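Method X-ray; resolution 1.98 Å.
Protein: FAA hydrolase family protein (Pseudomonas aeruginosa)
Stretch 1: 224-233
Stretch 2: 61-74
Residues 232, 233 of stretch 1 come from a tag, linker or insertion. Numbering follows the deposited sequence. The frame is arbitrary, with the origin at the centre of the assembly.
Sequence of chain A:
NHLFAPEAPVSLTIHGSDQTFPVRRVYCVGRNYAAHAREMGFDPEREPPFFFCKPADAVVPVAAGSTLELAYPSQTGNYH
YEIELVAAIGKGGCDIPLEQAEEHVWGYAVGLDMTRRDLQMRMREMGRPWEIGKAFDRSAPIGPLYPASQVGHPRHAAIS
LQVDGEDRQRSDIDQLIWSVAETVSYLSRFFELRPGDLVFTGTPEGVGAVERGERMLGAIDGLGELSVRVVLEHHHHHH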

# COMPACT_ATOMS: atom_id res chain seq x y z
N GLY A 224 11.69 5.97 -6.63
CA GLY A 224 12.72 4.95 -6.37
C GLY A 224 12.11 3.56 -6.23
O GLY A 224 11.09 3.28 -6.86
N GLU A 225 12.72 2.75 -5.38
CA GLU A 225 12.58 1.27 -5.40
C GLU A 225 12.31 0.76 -3.98
O GLU A 225 12.61 1.47 -3.00
CB GLU A 225 13.87 0.68 -5.96
CG GLU A 225 15.06 0.92 -5.03
CD GLU A 225 15.75 2.28 -5.17
OE1 GLU A 225 16.63 2.37 -6.06
OE2 GLU A 225 15.40 3.24 -4.42
N LEU A 226 11.81 -0.46 -3.89
CA LEU A 226 11.50 -1.15 -2.62
C LEU A 226 11.99 -2.59 -2.74
O LEU A 226 11.39 -3.33 -3.52
CB LEU A 226 9.98 -1.09 -2.38
CG LEU A 226 9.47 -1.82 -1.15
CD1 LEU A 226 10.11 -1.26 0.10
CD2 LEU A 226 7.96 -1.73 -1.07
N SER A 227 13.07 -2.95 -2.04
CA SER A 227 13.68 -4.30 -2.05
C SER A 227 13.28 -5.11 -0.80
O SER A 227 13.59 -4.70 0.34
CB SER A 227 15.18 -4.21 -2.20
OG SER A 227 15.79 -5.49 -2.17
N VAL A 228 12.66 -6.27 -1.01
CA VAL A 228 12.21 -7.16 0.10
C VAL A 228 12.60 -8.58 -0.27
O VAL A 228 12.31 -8.98 -1.40
CB VAL A 228 10.68 -7.06 0.32
CG1 VAL A 228 10.22 -8.02 1.41
CG2 VAL A 228 10.25 -5.63 0.63
N ARG A 229 13.23 -9.31 0.65
CA ARG A 229 13.49 -10.76 0.52
C ARG A 229 12.67 -11.48 1.58
O ARG A 229 12.71 -11.07 2.76
CB ARG A 229 14.98 -11.10 0.67
CG ARG A 229 15.29 -12.59 0.56
CD ARG A 229 16.78 -12.93 0.56
NE ARG A 229 17.56 -11.80 1.07
CZ ARG A 229 18.87 -11.78 1.30
NH1 ARG A 229 19.41 -10.66 1.76
NH2 ARG A 229 19.63 -12.84 1.07
N VAL A 230 11.98 -12.53 1.15
CA VAL A 230 11.18 -13.42 2.03
C VAL A 230 12.12 -14.45 2.67
O VAL A 230 12.81 -15.14 1.91
CB VAL A 230 10.06 -14.08 1.20
CG1 VAL A 230 9.15 -14.96 2.06
CG2 VAL A 230 9.25 -13.02 0.48
N VAL A 231 12.11 -14.55 4.01
CA VAL A 231 12.97 -15.49 4.80
C VAL A 231 12.06 -16.46 5.56
O VAL A 231 10.84 -16.45 5.31
CB VAL A 231 13.96 -14.73 5.72
CG1 VAL A 231 14.85 -13.78 4.91
CG2 VAL A 231 13.26 -13.97 6.82
N LEU A 232 12.64 -17.30 6.43
CA LEU A 232 11.92 -18.37 7.19
C LEU A 232 10.88 -17.76 8.12
O LEU A 232 11.06 -16.63 8.56
CB LEU A 232 12.94 -19.16 8.01
CG LEU A 232 13.88 -20.04 7.22
CD1 LEU A 232 14.78 -20.83 8.15
CD2 LEU A 232 13.09 -20.98 6.32
N GLU A 233 9.86 -18.54 8.51
CA GLU A 233 8.95 -18.13 9.62
C GLU A 233 9.68 -18.35 10.94
O GLU A 233 9.55 -17.43 11.76
CB GLU A 233 7.59 -18.82 9.58
CG GLU A 233 7.60 -20.23 9.04
CD GLU A 233 6.21 -20.67 8.61
OE1 GLU A 233 5.34 -20.83 9.50
OE2 GLU A 233 5.99 -20.80 7.40
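Stretch 2 61-74: PVAAGSTLELAYPS

How does the backbone of stretch 2 run along stretch 1? A type II turn from Ala 63 to Ser 66, closed by Ser 66 N to Ala 63 O at 3.2 Å, leads into a strand that ends at Ala 71 and runs parallel to strand 225-231. The axes cross at -29° and approach to 4.4 Å. Val 228 pairs with Leu 68 (CA to CA 4.5 Å), Arg 229 with Glu 69 (5.2 Å), Val 230 with Leu 70 (4.8 Å) and Val 231 with Ala 71 (4.8 Å).

What ties the two backbones together? A parallel ladder does: Leu 68 N donates to Ser 227 O (2.9 Å), Arg 229 N to Leu 68 O (2.8 Å), Leu 70 N to Arg 229 O (2.7 Å), Val 231 N to Leu 70 O (2.9 Å) and Tyr 72 N to Val 231 O (2.9 Å). Leu 68 and Leu 70 thus each give and accept a bond. Before the ladder, water 2 bridges the two stretches, donating to Ser 66 O (3.0 Å) and accepting from Ser 227 N (2.7 Å).

Where do the apolar side chains meet? Val 228 and Val 230 share a face with Leu 68 and Leu 70; Val 228 CG1 packs on Leu 70 CB at 3.7 Å, and Val 230 CG1 reaches the ring edge of Tyr 72 at CD1, 3.9 Å away. Nearer the turn, Leu 226 CD1 meets Val 62 CG2 at 3.6 Å.

Which polar groups pair on the other face? Ser 227 OG and Thr 67 OG1 hydrogen-bond at 2.6 Å. Arg 229 NH1 and Glu 69 OE2 form a salt bridge at 2.7 Å, though its hydrogen bond is bent and weak, while Glu 69 OE1 lies over a face of the guanidinium.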

# COMPACT_ATOMS: atom_id res chain seq x y z
N PRO A 61 9.07 0.51 7.24
CA PRO A 61 9.92 1.38 6.42
C PRO A 61 11.17 0.64 5.94
O PRO A 61 11.79 -0.04 6.73
CB PRO A 61 10.35 2.50 7.40
CG PRO A 61 9.23 2.53 8.41
CD PRO A 61 8.84 1.08 8.59
N VAL A 62 11.48 0.76 4.65
CA VAL A 62 12.68 0.15 4.02
C VAL A 62 13.51 1.30 3.44
O VAL A 62 12.98 2.01 2.58
CB VAL A 62 12.29 -0.87 2.95
CG1 VAL A 62 13.51 -1.57 2.38
CG2 VAL A 62 11.26 -1.90 3.45
N ALA A 63 14.74 1.50 3.91
CA ALA A 63 15.62 2.59 3.41
C ALA A 63 15.97 2.29 1.95
O ALA A 63 16.06 1.10 1.60
CB ALA A 63 16.85 2.71 4.28
N ALA A 64 16.20 3.33 1.14
CA ALA A 64 16.73 3.21 -0.23
C ALA A 64 18.12 2.56 -0.15
O ALA A 64 18.94 3.02 0.69
CB ALA A 64 16.79 4.56 -0.90
N GLY A 65 18.37 1.51 -0.93
CA GLY A 65 19.66 0.80 -0.95
C GLY A 65 19.72 -0.33 0.06
O GLY A 65 20.78 -1.00 0.15
N SER A 66 18.63 -0.57 0.79
CA SER A 66 18.50 -1.64 1.81
C SER A 66 17.52 -2.69 1.30
O SER A 66 16.70 -2.35 0.41
CB SER A 66 18.04 -1.06 3.13
OG SER A 66 19.13 -0.52 3.85
N THR A 67 17.58 -3.89 1.87
CA THR A 67 16.63 -4.99 1.58
C THR A 67 15.99 -5.42 2.89
O THR A 67 16.71 -5.67 3.86
CB THR A 67 17.33 -6.12 0.82
OG1 THR A 67 17.74 -5.59 -0.45
CG2 THR A 67 16.46 -7.34 0.62
N LEU A 68 14.66 -5.45 2.94
CA LEU A 68 13.92 -5.92 4.12
C LEU A 68 13.92 -7.44 4.12
O LEU A 68 13.52 -8.04 3.09
CB LEU A 68 12.49 -5.38 4.11
CG LEU A 68 11.62 -5.86 5.28
CD1 LEU A 68 12.18 -5.33 6.60
CD2 LEU A 68 10.17 -5.42 5.08
N GLU A 69 14.31 -8.01 5.24
CA GLU A 69 14.30 -9.48 5.46
C GLU A 69 12.95 -9.77 6.09
O GLU A 69 12.80 -9.49 7.28
CB GLU A 69 15.47 -9.93 6.34
CG GLU A 69 16.83 -9.52 5.80
CD GLU A 69 17.28 -10.16 4.49
OE1 GLU A 69 16.82 -11.29 4.16
OE2 GLU A 69 18.08 -9.50 3.77
N LEU A 70 12.01 -10.28 5.29
CA LEU A 70 10.59 -10.40 5.68
C LEU A 70 10.23 -11.87 5.92
O LEU A 70 10.21 -12.64 4.95
CB LEU A 70 9.73 -9.81 4.56
CG LEU A 70 8.25 -9.63 4.91
CD1 LEU A 70 8.08 -8.98 6.27
CD2 LEU A 70 7.52 -8.83 3.85
N ALA A 71 9.91 -12.21 7.17
CA ALA A 71 9.64 -13.59 7.62
C ALA A 71 8.35 -14.06 6.96
O ALA A 71 7.36 -13.33 6.99
CB ALA A 71 9.59 -13.67 9.14
N TYR A 72 8.36 -15.23 6.33
CA TYR A 72 7.13 -15.81 5.77
C TYR A 72 6.10 -15.85 6.89
O TYR A 72 6.42 -16.25 8.00
CB TYR A 72 7.43 -17.19 5.18
CG TYR A 72 6.32 -17.75 4.34
CD1 TYR A 72 6.26 -17.49 2.98
CD2 TYR A 72 5.33 -18.56 4.88
CE1 TYR A 72 5.28 -18.04 2.17
CE2 TYR A 72 4.34 -19.11 4.09
CZ TYR A 72 4.29 -18.82 2.73
OH TYR A 72 3.29 -19.31 1.92
N PRO A 73 4.85 -15.40 6.69
CA PRO A 73 3.90 -15.32 7.80
C PRO A 73 3.29 -16.67 8.24
O PRO A 73 3.42 -17.66 7.51
CB PRO A 73 2.81 -14.38 7.27
CG PRO A 73 2.90 -14.49 5.77
CD PRO A 73 4.34 -14.82 5.44
N SER A 74 2.65 -16.67 9.40
CA SER A 74 1.96 -17.86 9.98
C SER A 74 0.63 -18.10 9.26
O SER A 74 0.10 -17.18 8.59
CB SER A 74 1.77 -17.70 11.47
OG SER A 74 0.67 -16.83 11.76
O HOH W 1 13.48 1.35 -0.26
O HOH W 2 14.40 -0.89 -0.87